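Local coordinates for microbial serine proteinases; subtilisin (Bacillus subtilis, PDB 2GKO), which cleaves proteins as a calcium-binding serine endopeptidase of the subtilisin family, from a cold-adapted source, at residues A[32-37]-A[69-74]; A[53-58]-A[100-105]; A[78-83]-A[94-99]; A[134-139]-A[251-256]. All coordinates share one frame; numbering follows the deposited sequence.

In the fold
Followed from the N terminus, the chain first meets contact 1, where the end of strand 29-34 is closed against the start of helix 71-80. Contact 2 opens inside that loop, at 53-58, and closes beyond it at 100-105, so the two cross; both reach neighbouring parallel strands of one sheet. Contact 3 is nested within the loop of contact 2 and joins the far end of helix 71-80 to the beginning of strand 97-102, beside a calcium ion. Contact 4 follows in series, spanning more than a hundred residues to pack helix 248-265 on strand 133-137. Contacts 1 and 4 converge on the bound phenylmethanesulfonic acid.

Contact 1 of 4, residues A[32-37]-A[69-74]; sequences VLDTGV and QGHGTH. With PMS (phenylmethanesulfonic acid), chain G.
Thr35 meets Gly72 through a side-chain rotation that sets OG1 between its own backbone N and carbonyl carbon (chi1 61°), aimed at the first turn of helix 71-80. There Thr35 OG1 accepts from Gly72 N at 2.9 Å, with an N-H...O angle of 160°. The hydroxyl is also hydrogen-bonded to Asp67 OD1, which takes Gln69 N and Gly70 N as well, so strand end and helix start share one polar junction. His71 has CG anti to its carbonyl carbon; its CB faces Asp34 and Thr35 while the ring leads away. The Asp-Thr-Gly strand end and the His-Gly-Thr-His helix start are subtilase signature sequences, and Asp34 and His71 are probably the acid and base of the catalytic triad. In this complex their polar ends do not meet: Asp34 OD1 lies 4.6 Å from His71 ND1, with carboxylate and ring planes 88° apart. A water fills the gap, donating to Asp34 OD1 at 3.0 Å and lying in the plane of the ring, 2.9 Å from His71 ND1. The phenyl group of the bound phenylmethanesulfonic acid covers one face of the imidazole, its C5 standing 3.2 Å above the ring centre. Asp34 OD1 is held by its own neighbour too, through its anti lone pair, which accepts from Thr35 N at 2.8 Å. Deeper in, the backbones pack tightly, since Gly72 presents no side chain: its CA makes a C-H...O contact of 3.1 Å with Gly36 O. Val37 adds CG2, 3.7 Å from Gly72 O.

Contact 2 of 4, residues A[53-58]-A[100-105]; sequences DFTVGT and AYKVLG
Asp53 and Lys102 form a parallel beta bridge at the end of strands 48-53 and 97-102, and straight after it strand 48-53 leaves the sheet through an Asx turn. The register is fixed by Phe54 N, which donates to Lys102 O at 2.8 Å. Asp53 holds CG anti to its backbone N (chi1 -172°), which lays the carboxylate alongside the fully extended Lys102 chain, both pointing the same way, with Asp53 OD1 3.7 Å from Lys102 CB. Their charged ends do not touch but share a water, which donates to Asp53 OD2 at 2.7 Å and accepts from Lys102 NZ at 2.9 Å; the ammonium group is further held by Asp106 and Thr66 O. The other carboxylate oxygen makes the turn. Asp53 OD1 accepts Thr55 N from above the carboxylate plane, and its syn lone pair takes Thr55 OG1 at 2.6 Å. Two bonds on one oxygen thus fix the carboxylate's rotation. Phe54 leaves the backbone on the side opposite Asp53, and its ring meets Tyr101 and helix 112-129: its CE2 lies over one face of the tyrosine ring, offset to the rim and 3.6 Å from Tyr101 CG, with the ring planes inclined at 47°. Thr55, whose OG1 sits between backbone N and carbonyl carbon (chi1 73°), sends its methyl across the gap, where Thr55 CG2 rests 3.5 Å from Gly105 CA.

Contact 3 of 4, residues A[78-83]-A[94-99]; sequences SALANG and PEADLW. With CA (calcium ion), chain B.
The backbone of Leu80 lies against Pro94 across the return from helix 71-80 to strand 97-102, part of the parallel beta-alpha-beta crossover formed by strand 48-53, helix 71-80 and strand 97-102. Apolar packing carries most of the contact. Leu80 holds CG between its backbone N and carbonyl carbon (chi1 54°), a turn that brings the isobutyl group over the start of the strand. Its CD2 does most of the touching, 3.8 Å from Leu98 CB and 4.0 Å from Ala96 CB, and the two leucine side chains cross at about a right angle. Leu44 lies against Leu80 as well, while Leu98 reaches on to Val32 of the neighbouring strand.

The second kind of interaction pairs side-chain carbons with backbone carbonyls. Pro94 CB approaches Ala81 O at 3.4 Å, and Asn82 CB sits 3.7 Å from Pro94 O. No hydrogen bond runs directly between the two segments; instead Asn47 ND2 bonds both Leu80 O and Pro94 O, linking them through a third part of the chain. The amide of Asn82 is used locally, its OD1 accepting from Gly84 N.

Metal binding forms the last group, on the strand side. Asp97 points away from the helix and completes a calcium site with Asn29, Glu49 and three waters, seven ligand atoms in all. Trp99 stands beside it, its ring edge toward one of those waters and its NE1 bonded to Glu49. Asp97 binds through one oxygen, OD2, 2.2 Å from the calcium ion.

Contact 4 of 4, residues A[134-139]-A[251-256]; sequences VINMSL and ASPHAA. With PMS (phenylmethanesulfonic acid), chain G.
The central helix of the subtilisin fold, 248-265, packs here on strand 133-137 of the mainly parallel central sheet, with Ser252 and Ala256 turned to the strand and Pro253 alongside. Strand and helix run nearly antiparallel, at 172°, their axes 8.2 Å apart. Val134 CG1 meets Ala256 CB at 3.9 Å, a methyl-to-methyl contact. Asn136, with CG anti to its backbone N (chi1 -175°), carries its amide out over the helix at Ser252 and Pro253, beside the Ser252 hydroxyl and the proline nitrogen; its CB comes 4.1 Å from Ala256 CB. Two residues on, Ser138 OG lies 3.6 Å from Ser252 CB and equally 3.6 Å from Pro253 CD. That hydroxyl is hydrogen-bonded to Ser249 O. The carbonyl of the same residue, Ser138 O, is 3.9 Å from the sulfur of the bound phenylmethanesulfonic acid, which takes a hydrogen bond from Ser249 N. Ser249, in the Gly-Thr-Ser-Met-Ala motif, is probably the nucleophile, so the bond from Ser138 links the ligand pocket, probably the substrate site, to the helix start carrying that serine and probably helps fix their relative positions.

Contact 1 of 4, residues A[32-37]-A[69-74]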
loop_
_atom_site.group_PDB
_atom_site.type_symbol
_atom_site.label_atom_id
_atom_site.label_comp_id
_atom_site.label_asym_id
_atom_site.label_seq_id
_atom_site.Cartn_x
_atom_site.Cartn_y
_atom_site.Cartn_z
ATOM N N VAL A 32 -2.022 -4.548 -7.118
ATOM C CA VAL A 32 -2.958 -4.407 -6.038
ATOM C C VAL A 32 -3.674 -5.727 -5.888
ATOM O O VAL A 32 -4.523 -6.112 -6.713
ATOM C CB VAL A 32 -3.936 -3.243 -6.307
ATOM C CG1 VAL A 32 -4.971 -3.181 -5.224
ATOM C CG2 VAL A 32 -3.157 -1.911 -6.403
ATOM N N LEU A 33 -3.314 -6.441 -4.827
ATOM C CA LEU A 33 -3.873 -7.763 -4.521
ATOM C C LEU A 33 -4.976 -7.534 -3.533
ATOM O O LEU A 33 -4.748 -7.193 -2.382
ATOM C CB LEU A 33 -2.788 -8.689 -3.957
ATOM C CG LEU A 33 -1.913 -9.382 -5.002
ATOM C CD1 LEU A 33 -1.184 -8.416 -5.932
ATOM C CD2 LEU A 33 -0.901 -10.252 -4.232
ATOM N N ASP A 34 -6.215 -7.677 -3.987
ATOM C CA ASP A 34 -7.343 -7.144 -3.206
ATOM C C ASP A 34 -8.663 -7.696 -3.747
ATOM O O ASP A 34 -8.677 -8.756 -4.369
ATOM C CB ASP A 34 -7.263 -5.591 -3.219
ATOM C CG ASP A 34 -7.794 -4.960 -1.954
ATOM O OD1 ASP A 34 -8.995 -5.211 -1.599
ATOM O OD2 ASP A 34 -7.101 -4.181 -1.269
ATOM N N THR A 35 -9.782 -6.978 -3.562
ATOM C CA THR A 35 -11.106 -7.426 -3.973
ATOM C C THR A 35 -11.365 -7.248 -5.458
ATOM O O THR A 35 -12.480 -7.495 -5.896
ATOM C CB THR A 35 -12.196 -6.673 -3.202
ATOM O OG1 THR A 35 -12.118 -5.258 -3.456
ATOM C CG2 THR A 35 -12.010 -6.838 -1.703
ATOM N N GLY A 36 -10.344 -6.821 -6.202
ATOM C CA GLY A 36 -10.448 -6.498 -7.618
ATOM C C GLY A 36 -10.381 -5.005 -7.772
ATOM O O GLY A 36 -10.180 -4.294 -6.797
ATOM N N VAL A 37 -10.538 -4.531 -9.000
ATOM C CA VAL A 37 -10.573 -3.099 -9.300
ATOM C C VAL A 37 -11.560 -2.870 -10.421
ATOM O O VAL A 37 -11.638 -3.659 -11.366
ATOM C CB VAL A 37 -9.190 -2.580 -9.727
ATOM C CG1 VAL A 37 -9.251 -1.077 -10.021
ATOM C CG2 VAL A 37 -8.160 -2.856 -8.626
ATOM N N GLN A 69 -16.911 -4.981 -4.103
ATOM C CA GLN A 69 -16.815 -4.565 -2.707
ATOM C C GLN A 69 -16.411 -3.072 -2.600
ATOM O O GLN A 69 -17.052 -2.305 -1.876
ATOM C CB GLN A 69 -15.780 -5.437 -1.986
ATOM C CG GLN A 69 -16.249 -6.835 -1.645
ATOM C CD GLN A 69 -16.878 -6.873 -0.265
ATOM O OE1 GLN A 69 -17.888 -6.208 -0.026
ATOM N NE2 GLN A 69 -16.273 -7.621 0.652
ATOM N N GLY A 70 -15.371 -2.673 -3.318
ATOM C CA GLY A 70 -14.867 -1.311 -3.270
ATOM C C GLY A 70 -13.436 -1.182 -2.805
ATOM O O GLY A 70 -12.734 -0.293 -3.242
ATOM N N HIS A 71 -13.015 -2.074 -1.906
ATOM C CA HIS A 71 -11.682 -1.965 -1.289
ATOM C C HIS A 71 -10.556 -1.868 -2.304
ATOM O O HIS A 71 -9.683 -1.029 -2.196
ATOM C CB HIS A 71 -11.382 -3.182 -0.422
ATOM C CG HIS A 71 -12.276 -3.347 0.754
ATOM N ND1 HIS A 71 -12.098 -4.361 1.675
ATOM C CD2 HIS A 71 -13.336 -2.627 1.186
ATOM C CE1 HIS A 71 -13.022 -4.261 2.617
ATOM N NE2 HIS A 71 -13.790 -3.223 2.337
ATOM N N GLY A 72 -10.512 -2.800 -3.253
ATOM C CA GLY A 72 -9.444 -2.843 -4.214
ATOM C C GLY A 72 -9.425 -1.583 -5.069
ATOM O O GLY A 72 -8.367 -1.061 -5.375
ATOM N N THR A 73 -10.604 -1.106 -5.463
ATOM C CA THR A 73 -10.688 0.105 -6.257
ATOM C C THR A 73 -10.181 1.306 -5.455
ATOM O O THR A 73 -9.459 2.148 -5.999
ATOM C CB THR A 73 -12.128 0.303 -6.777
ATOM O OG1 THR A 73 -12.516 -0.810 -7.603
ATOM C CG2 THR A 73 -12.202 1.521 -7.703
ATOM N N HIS A 74 -10.551 1.363 -4.182
ATOM C CA HIS A 74 -10.172 2.449 -3.263
ATOM C C HIS A 74 -8.643 2.503 -3.099
ATOM O O HIS A 74 -7.985 3.534 -3.270
ATOM C CB HIS A 74 -10.925 2.260 -1.921
ATOM C CG HIS A 74 -10.942 3.482 -1.067
ATOM N ND1 HIS A 74 -9.823 3.945 -0.426
ATOM C CD2 HIS A 74 -11.942 4.345 -0.756
ATOM C CE1 HIS A 74 -10.119 5.074 0.202
ATOM N NE2 HIS A 74 -11.393 5.347 0.004
HETATM C C PMS G . -8.619 -3.854 5.407
HETATM S S PMS G . -7.118 -3.188 5.758
HETATM C C1 PMS G . -9.657 -2.830 4.967
HETATM C C2 PMS G . -10.493 -2.216 5.898
HETATM C C3 PMS G . -11.461 -1.293 5.487
HETATM C C4 PMS G . -11.614 -1.022 4.134
HETATM C C5 PMS G . -10.813 -1.656 3.192
HETATM C C6 PMS G . -9.844 -2.563 3.615
HETATM O O2S PMS G . -6.309 -4.246 6.323
HETATM O O1S PMS G . -7.384 -2.005 6.571
HETATM O O HOH W 1 -9.512 -5.666 1.314
#

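Contact 2 of 4, residues A[53-58]-A[100-105]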
loop_
_atom_site.group_PDB
_atom_site.type_symbol
_atom_site.label_atom_id
_atom_site.label_comp_id
_atom_site.label_asym_id
_atom_site.label_seq_id
_atom_site.Cartn_x
_atom_site.Cartn_y
_atom_site.Cartn_z
ATOM N N ASP A 53 -7.924 -12.651 -12.111
ATOM C CA ASP A 53 -8.760 -13.083 -11.000
ATOM C C ASP A 53 -8.272 -14.435 -10.477
ATOM O O ASP A 53 -8.438 -15.452 -11.147
ATOM C CB ASP A 53 -10.203 -13.169 -11.454
ATOM C CG ASP A 53 -11.177 -13.435 -10.327
ATOM O OD1 ASP A 53 -10.783 -13.687 -9.177
ATOM O OD2 ASP A 53 -12.405 -13.370 -10.519
ATOM N N PHE A 54 -7.714 -14.426 -9.277
ATOM C CA PHE A 54 -7.174 -15.617 -8.622
ATOM C C PHE A 54 -8.188 -16.332 -7.741
ATOM O O PHE A 54 -7.847 -17.356 -7.118
ATOM C CB PHE A 54 -5.932 -15.236 -7.827
ATOM C CG PHE A 54 -4.792 -14.820 -8.691
ATOM C CD1 PHE A 54 -3.809 -15.732 -9.056
ATOM C CD2 PHE A 54 -4.717 -13.527 -9.198
ATOM C CE1 PHE A 54 -2.775 -15.354 -9.858
ATOM C CE2 PHE A 54 -3.671 -13.153 -9.990
ATOM C CZ PHE A 54 -2.706 -14.059 -10.337
ATOM N N THR A 55 -9.439 -15.875 -7.748
ATOM C CA THR A 55 -10.492 -16.459 -6.917
ATOM C C THR A 55 -11.412 -17.403 -7.676
ATOM O O THR A 55 -12.268 -18.028 -7.067
ATOM C CB THR A 55 -11.333 -15.360 -6.249
ATOM O OG1 THR A 55 -12.199 -14.716 -7.210
ATOM C CG2 THR A 55 -10.451 -14.298 -5.647
ATOM N N VAL A 56 -11.242 -17.456 -8.992
ATOM C CA VAL A 56 -12.018 -18.311 -9.865
ATOM C C VAL A 56 -11.004 -19.157 -10.621
ATOM O O VAL A 56 -10.077 -18.620 -11.284
ATOM C CB VAL A 56 -12.888 -17.507 -10.847
ATOM C CG1 VAL A 56 -13.537 -18.440 -11.883
ATOM C CG2 VAL A 56 -13.960 -16.731 -10.079
ATOM N N GLY A 57 -11.196 -20.474 -10.483
ATOM C CA GLY A 57 -10.287 -21.504 -10.971
ATOM C C GLY A 57 -8.962 -21.534 -10.240
ATOM O O GLY A 57 -8.751 -20.816 -9.259
ATOM N N THR A 58 -8.086 -22.429 -10.678
ATOM C CA THR A 58 -6.662 -22.123 -10.678
ATOM C C THR A 58 -6.336 -21.861 -12.140
ATOM O O THR A 58 -7.146 -22.143 -13.036
ATOM C CB THR A 58 -5.772 -23.257 -10.118
ATOM O OG1 THR A 58 -6.283 -24.544 -10.503
ATOM C CG2 THR A 58 -5.762 -23.256 -8.578
ATOM N N ALA A 100 -4.215 -5.266 -11.477
ATOM C CA ALA A 100 -5.343 -5.494 -10.587
ATOM C C ALA A 100 -5.483 -7.004 -10.471
ATOM O O ALA A 100 -5.938 -7.662 -11.415
ATOM C CB ALA A 100 -6.622 -4.848 -11.152
ATOM N N TYR A 101 -5.047 -7.552 -9.331
ATOM C CA TYR A 101 -5.106 -8.997 -9.065
ATOM C C TYR A 101 -6.170 -9.248 -7.991
ATOM O O TYR A 101 -6.001 -8.846 -6.827
ATOM C CB TYR A 101 -3.745 -9.497 -8.583
ATOM C CG TYR A 101 -2.676 -9.662 -9.644
ATOM C CD1 TYR A 101 -2.827 -9.163 -10.947
ATOM C CD2 TYR A 101 -1.474 -10.317 -9.326
ATOM C CE1 TYR A 101 -1.796 -9.307 -11.913
ATOM C CE2 TYR A 101 -0.470 -10.494 -10.266
ATOM C CZ TYR A 101 -0.624 -9.988 -11.564
ATOM O OH TYR A 101 0.409 -10.163 -12.452
ATOM N N LYS A 102 -7.275 -9.901 -8.362
ATOM C CA LYS A 102 -8.357 -10.168 -7.415
ATOM C C LYS A 102 -7.976 -11.424 -6.636
ATOM O O LYS A 102 -7.842 -12.489 -7.220
ATOM C CB LYS A 102 -9.708 -10.306 -8.112
ATOM C CG LYS A 102 -10.883 -10.500 -7.182
ATOM C CD LYS A 102 -12.186 -10.457 -7.949
ATOM C CE LYS A 102 -13.356 -10.588 -7.010
ATOM N NZ LYS A 102 -14.688 -10.506 -7.709
ATOM N N VAL A 103 -7.771 -11.264 -5.342
ATOM C CA VAL A 103 -7.441 -12.368 -4.428
ATOM C C VAL A 103 -8.443 -12.573 -3.293
ATOM O O VAL A 103 -8.364 -13.581 -2.575
ATOM C CB VAL A 103 -6.028 -12.181 -3.835
ATOM C CG1 VAL A 103 -5.036 -11.969 -4.940
ATOM C CG2 VAL A 103 -5.965 -11.033 -2.788
ATOM N N LEU A 104 -9.376 -11.633 -3.127
ATOM C CA LEU A 104 -10.414 -11.688 -2.102
ATOM C C LEU A 104 -11.714 -11.861 -2.869
ATOM O O LEU A 104 -12.133 -10.989 -3.624
ATOM C CB LEU A 104 -10.396 -10.414 -1.282
ATOM C CG LEU A 104 -9.076 -10.057 -0.599
ATOM C CD1 LEU A 104 -9.193 -8.780 0.231
ATOM C CD2 LEU A 104 -8.625 -11.185 0.283
ATOM N N GLY A 105 -12.286 -13.044 -2.733
ATOM C CA GLY A 105 -13.286 -13.514 -3.671
ATOM C C GLY A 105 -14.649 -13.257 -3.121
ATOM O O GLY A 105 -14.814 -13.108 -1.903
HETATM O O HOH W 2 -14.700 -12.984 -9.142
#

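Contact 3 of 4, residues A[78-83]-A[94-99]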
loop_
_atom_site.group_PDB
_atom_site.type_symbol
_atom_site.label_atom_id
_atom_site.label_comp_id
_atom_site.label_asym_id
_atom_site.label_seq_id
_atom_site.Cartn_x
_atom_site.Cartn_y
_atom_site.Cartn_z
ATOM N N SER A 78 -5.709 5.377 -4.349
ATOM C CA SER A 78 -4.756 6.099 -3.529
ATOM C C SER A 78 -3.366 5.937 -4.108
ATOM O O SER A 78 -2.538 6.852 -4.057
ATOM C CB SER A 78 -4.793 5.642 -2.060
ATOM O OG SER A 78 -6.053 5.929 -1.462
ATOM N N ALA A 79 -3.084 4.749 -4.655
ATOM C CA ALA A 79 -1.775 4.469 -5.212
ATOM C C ALA A 79 -1.514 5.206 -6.538
ATOM O O ALA A 79 -0.402 5.705 -6.759
ATOM C CB ALA A 79 -1.608 2.961 -5.422
ATOM N N LEU A 80 -2.500 5.229 -7.421
ATOM C CA LEU A 80 -2.234 5.630 -8.816
ATOM C C LEU A 80 -3.378 6.235 -9.640
ATOM O O LEU A 80 -3.294 6.271 -10.869
ATOM C CB LEU A 80 -1.556 4.458 -9.574
ATOM C CG LEU A 80 -2.233 3.077 -9.577
ATOM C CD1 LEU A 80 -3.633 3.081 -10.183
ATOM C CD2 LEU A 80 -1.329 2.114 -10.351
ATOM N N ALA A 81 -4.442 6.717 -8.996
ATOM C CA ALA A 81 -5.503 7.434 -9.732
ATOM C C ALA A 81 -4.843 8.599 -10.500
ATOM O O ALA A 81 -3.877 9.180 -10.029
ATOM C CB ALA A 81 -6.565 7.947 -8.792
ATOM N N ASN A 82 -5.351 8.899 -11.681
ATOM C CA ASN A 82 -4.647 9.803 -12.598
ATOM C C ASN A 82 -5.419 11.080 -12.902
ATOM O O ASN A 82 -5.049 11.796 -13.833
ATOM C CB ASN A 82 -4.320 9.081 -13.907
ATOM C CG ASN A 82 -5.553 8.674 -14.670
ATOM O OD1 ASN A 82 -6.650 9.108 -14.369
ATOM N ND2 ASN A 82 -5.392 7.753 -15.640
ATOM N N GLY A 83 -6.475 11.342 -12.151
ATOM C CA GLY A 83 -7.311 12.519 -12.327
ATOM C C GLY A 83 -8.279 12.451 -13.490
ATOM O O GLY A 83 -8.996 13.425 -13.734
ATOM N N PRO A 94 0.512 8.650 -10.379
ATOM C CA PRO A 94 -0.506 8.558 -11.435
ATOM C C PRO A 94 -0.002 8.047 -12.786
ATOM O O PRO A 94 -0.827 7.841 -13.673
ATOM C CB PRO A 94 -0.984 10.003 -11.563
ATOM C CG PRO A 94 0.247 10.799 -11.235
ATOM C CD PRO A 94 0.810 10.057 -10.035
ATOM N N GLU A 95 1.303 7.904 -12.944
ATOM C CA GLU A 95 1.873 7.325 -14.168
ATOM C C GLU A 95 2.251 5.853 -14.021
ATOM O O GLU A 95 2.695 5.236 -14.976
ATOM C CB GLU A 95 3.112 8.076 -14.571
ATOM C CG GLU A 95 2.819 9.538 -14.893
ATOM C CD GLU A 95 4.084 10.328 -15.140
ATOM O OE1 GLU A 95 4.917 9.889 -15.940
ATOM O OE2 GLU A 95 4.240 11.402 -14.524
ATOM N N ALA A 96 2.074 5.298 -12.826
ATOM C CA ALA A 96 2.312 3.864 -12.641
ATOM C C ALA A 96 1.311 2.984 -13.412
ATOM O O ALA A 96 0.232 3.423 -13.828
ATOM C CB ALA A 96 2.317 3.515 -11.158
ATOM N N ASP A 97 1.697 1.725 -13.612
ATOM C CA ASP A 97 0.862 0.762 -14.304
ATOM C C ASP A 97 0.157 -0.071 -13.247
ATOM O O ASP A 97 0.808 -0.600 -12.356
ATOM C CB ASP A 97 1.716 -0.174 -15.138
ATOM C CG ASP A 97 2.548 0.519 -16.195
ATOM O OD1 ASP A 97 2.264 1.687 -16.553
ATOM O OD2 ASP A 97 3.502 -0.074 -16.748
ATOM N N LEU A 98 -1.152 -0.215 -13.365
ATOM C CA LEU A 98 -1.926 -1.008 -12.414
ATOM C C LEU A 98 -2.040 -2.458 -12.862
ATOM O O LEU A 98 -2.468 -2.734 -13.980
ATOM C CB LEU A 98 -3.342 -0.430 -12.254
ATOM C CG LEU A 98 -4.328 -1.203 -11.388
ATOM C CD1 LEU A 98 -3.791 -1.335 -9.948
ATOM C CD2 LEU A 98 -5.664 -0.522 -11.453
ATOM N N TRP A 99 -1.659 -3.373 -11.971
ATOM C CA TRP A 99 -1.944 -4.802 -12.117
ATOM C C TRP A 99 -2.967 -5.133 -11.049
ATOM O O TRP A 99 -2.640 -5.201 -9.861
ATOM C CB TRP A 99 -0.703 -5.665 -11.902
ATOM C CG TRP A 99 0.355 -5.495 -12.910
ATOM C CD1 TRP A 99 0.405 -4.570 -13.932
ATOM C CD2 TRP A 99 1.564 -6.241 -12.999
ATOM N NE1 TRP A 99 1.562 -4.722 -14.654
ATOM C CE2 TRP A 99 2.302 -5.733 -14.099
ATOM C CE3 TRP A 99 2.105 -7.299 -12.259
ATOM C CZ2 TRP A 99 3.553 -6.255 -14.471
ATOM C CZ3 TRP A 99 3.341 -7.812 -12.631
ATOM C CH2 TRP A 99 4.037 -7.303 -13.731
HETATM CA CA CA B . 4.056 -2.148 -17.005
HETATM O O HOH W 3 4.443 -1.913 -19.254
HETATM O O HOH W 4 4.880 -4.298 -17.321
HETATM O O HOH W 5 6.132 -1.562 -16.780
#

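Contact 4 of 4, residues A[134-139]-A[251-256]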
loop_
_atom_site.group_PDB
_atom_site.type_symbol
_atom_site.label_atom_id
_atom_site.label_comp_id
_atom_site.label_asym_id
_atom_site.label_seq_id
_atom_site.Cartn_x
_atom_site.Cartn_y
_atom_site.Cartn_z
ATOM N N VAL A 134 5.773 -3.448 -7.549
ATOM C CA VAL A 134 5.462 -3.181 -6.159
ATOM C C VAL A 134 4.126 -3.868 -5.876
ATOM O O VAL A 134 3.096 -3.489 -6.434
ATOM C CB VAL A 134 5.303 -1.664 -5.873
ATOM C CG1 VAL A 134 5.007 -1.431 -4.377
ATOM C CG2 VAL A 134 6.550 -0.883 -6.296
ATOM N N ILE A 135 4.139 -4.891 -5.036
ATOM C CA ILE A 135 2.905 -5.465 -4.537
ATOM C C ILE A 135 2.360 -4.611 -3.404
ATOM O O ILE A 135 3.089 -4.248 -2.490
ATOM C CB ILE A 135 3.124 -6.911 -3.976
ATOM C CG1 ILE A 135 3.352 -7.873 -5.138
ATOM C CG2 ILE A 135 1.918 -7.335 -3.140
ATOM C CD1 ILE A 135 3.743 -9.310 -4.729
ATOM N N ASN A 136 1.067 -4.348 -3.465
ATOM C CA ASN A 136 0.326 -3.814 -2.342
ATOM C C ASN A 136 -0.671 -4.850 -1.813
ATOM O O ASN A 136 -1.550 -5.285 -2.552
ATOM C CB ASN A 136 -0.441 -2.548 -2.753
ATOM C CG ASN A 136 -1.128 -1.911 -1.572
ATOM O OD1 ASN A 136 -0.523 -1.087 -0.867
ATOM N ND2 ASN A 136 -2.355 -2.350 -1.281
ATOM N N MET A 137 -0.538 -5.212 -0.544
ATOM C CA MET A 137 -1.500 -6.081 0.146
ATOM C C MET A 137 -2.146 -5.324 1.302
ATOM O O MET A 137 -1.618 -5.246 2.406
ATOM C CB MET A 137 -0.862 -7.389 0.625
ATOM C CG MET A 137 -0.652 -8.311 -0.524
ATOM S SD MET A 137 -0.111 -9.931 -0.034
ATOM C CE MET A 137 1.528 -9.637 0.272
ATOM N N SER A 138 -3.301 -4.758 1.013
ATOM C CA SER A 138 -4.101 -4.068 2.002
ATOM C C SER A 138 -5.022 -5.076 2.662
ATOM O O SER A 138 -6.243 -5.066 2.494
ATOM C CB SER A 138 -4.859 -2.916 1.347
ATOM O OG SER A 138 -3.988 -1.844 1.090
ATOM N N LEU A 139 -4.395 -5.993 3.394
ATOM C CA LEU A 139 -5.112 -7.097 3.992
ATOM C C LEU A 139 -4.253 -7.615 5.116
ATOM O O LEU A 139 -3.051 -7.372 5.179
ATOM C CB LEU A 139 -5.432 -8.168 2.943
ATOM C CG LEU A 139 -4.279 -8.794 2.167
ATOM C CD1 LEU A 139 -3.664 -9.935 2.954
ATOM C CD2 LEU A 139 -4.728 -9.286 0.785
ATOM N N ALA A 251 -3.488 3.306 4.100
ATOM C CA ALA A 251 -2.109 3.786 4.273
ATOM C C ALA A 251 -1.168 3.071 3.336
ATOM O O ALA A 251 -0.304 3.687 2.724
ATOM C CB ALA A 251 -1.675 3.601 5.732
ATOM N N SER A 252 -1.301 1.753 3.259
ATOM C CA SER A 252 -0.454 0.932 2.428
ATOM C C SER A 252 -0.306 1.473 0.996
ATOM O O SER A 252 0.821 1.622 0.545
ATOM C CB SER A 252 -0.946 -0.529 2.458
ATOM O OG SER A 252 -0.033 -1.402 1.793
ATOM N N PRO A 253 -1.391 1.749 0.273
ATOM C CA PRO A 253 -1.230 2.247 -1.103
ATOM C C PRO A 253 -0.614 3.621 -1.231
ATOM O O PRO A 253 -0.065 3.893 -2.276
ATOM C CB PRO A 253 -2.645 2.251 -1.652
ATOM C CG PRO A 253 -3.520 2.310 -0.466
ATOM C CD PRO A 253 -2.811 1.519 0.577
ATOM N N HIS A 254 -0.710 4.467 -0.217
ATOM C CA HIS A 254 0.067 5.705 -0.222
ATOM C C HIS A 254 1.566 5.401 -0.287
ATOM O O HIS A 254 2.300 5.967 -1.094
ATOM C CB HIS A 254 -0.233 6.524 1.013
ATOM C CG HIS A 254 -1.519 7.276 0.945
ATOM N ND1 HIS A 254 -2.715 6.746 1.380
ATOM C CD2 HIS A 254 -1.801 8.539 0.533
ATOM C CE1 HIS A 254 -3.668 7.651 1.254
ATOM N NE2 HIS A 254 -3.142 8.739 0.713
ATOM N N ALA A 255 2.014 4.473 0.544
ATOM C CA ALA A 255 3.389 4.012 0.513
ATOM C C ALA A 255 3.746 3.280 -0.769
ATOM O O ALA A 255 4.833 3.448 -1.278
ATOM C CB ALA A 255 3.658 3.125 1.688
ATOM N N ALA A 256 2.847 2.452 -1.298
ATOM C CA ALA A 256 3.159 1.688 -2.520
ATOM C C ALA A 256 3.317 2.654 -3.690
ATOM O O ALA A 256 4.204 2.492 -4.520
ATOM C CB ALA A 256 2.065 0.684 -2.824
HETATM C C PMS G . -8.619 -3.854 5.407
HETATM S S PMS G . -7.118 -3.188 5.758
HETATM C C1 PMS G . -9.657 -2.830 4.967
HETATM C C2 PMS G . -10.493 -2.216 5.898
HETATM C C3 PMS G . -11.461 -1.293 5.487
HETATM C C4 PMS G . -11.614 -1.022 4.134
HETATM C C5 PMS G . -10.813 -1.656 3.192
HETATM C C6 PMS G . -9.844 -2.563 3.615
HETATM O O2S PMS G . -6.309 -4.246 6.323
HETATM O O1S PMS G . -7.384 -2.005 6.571
#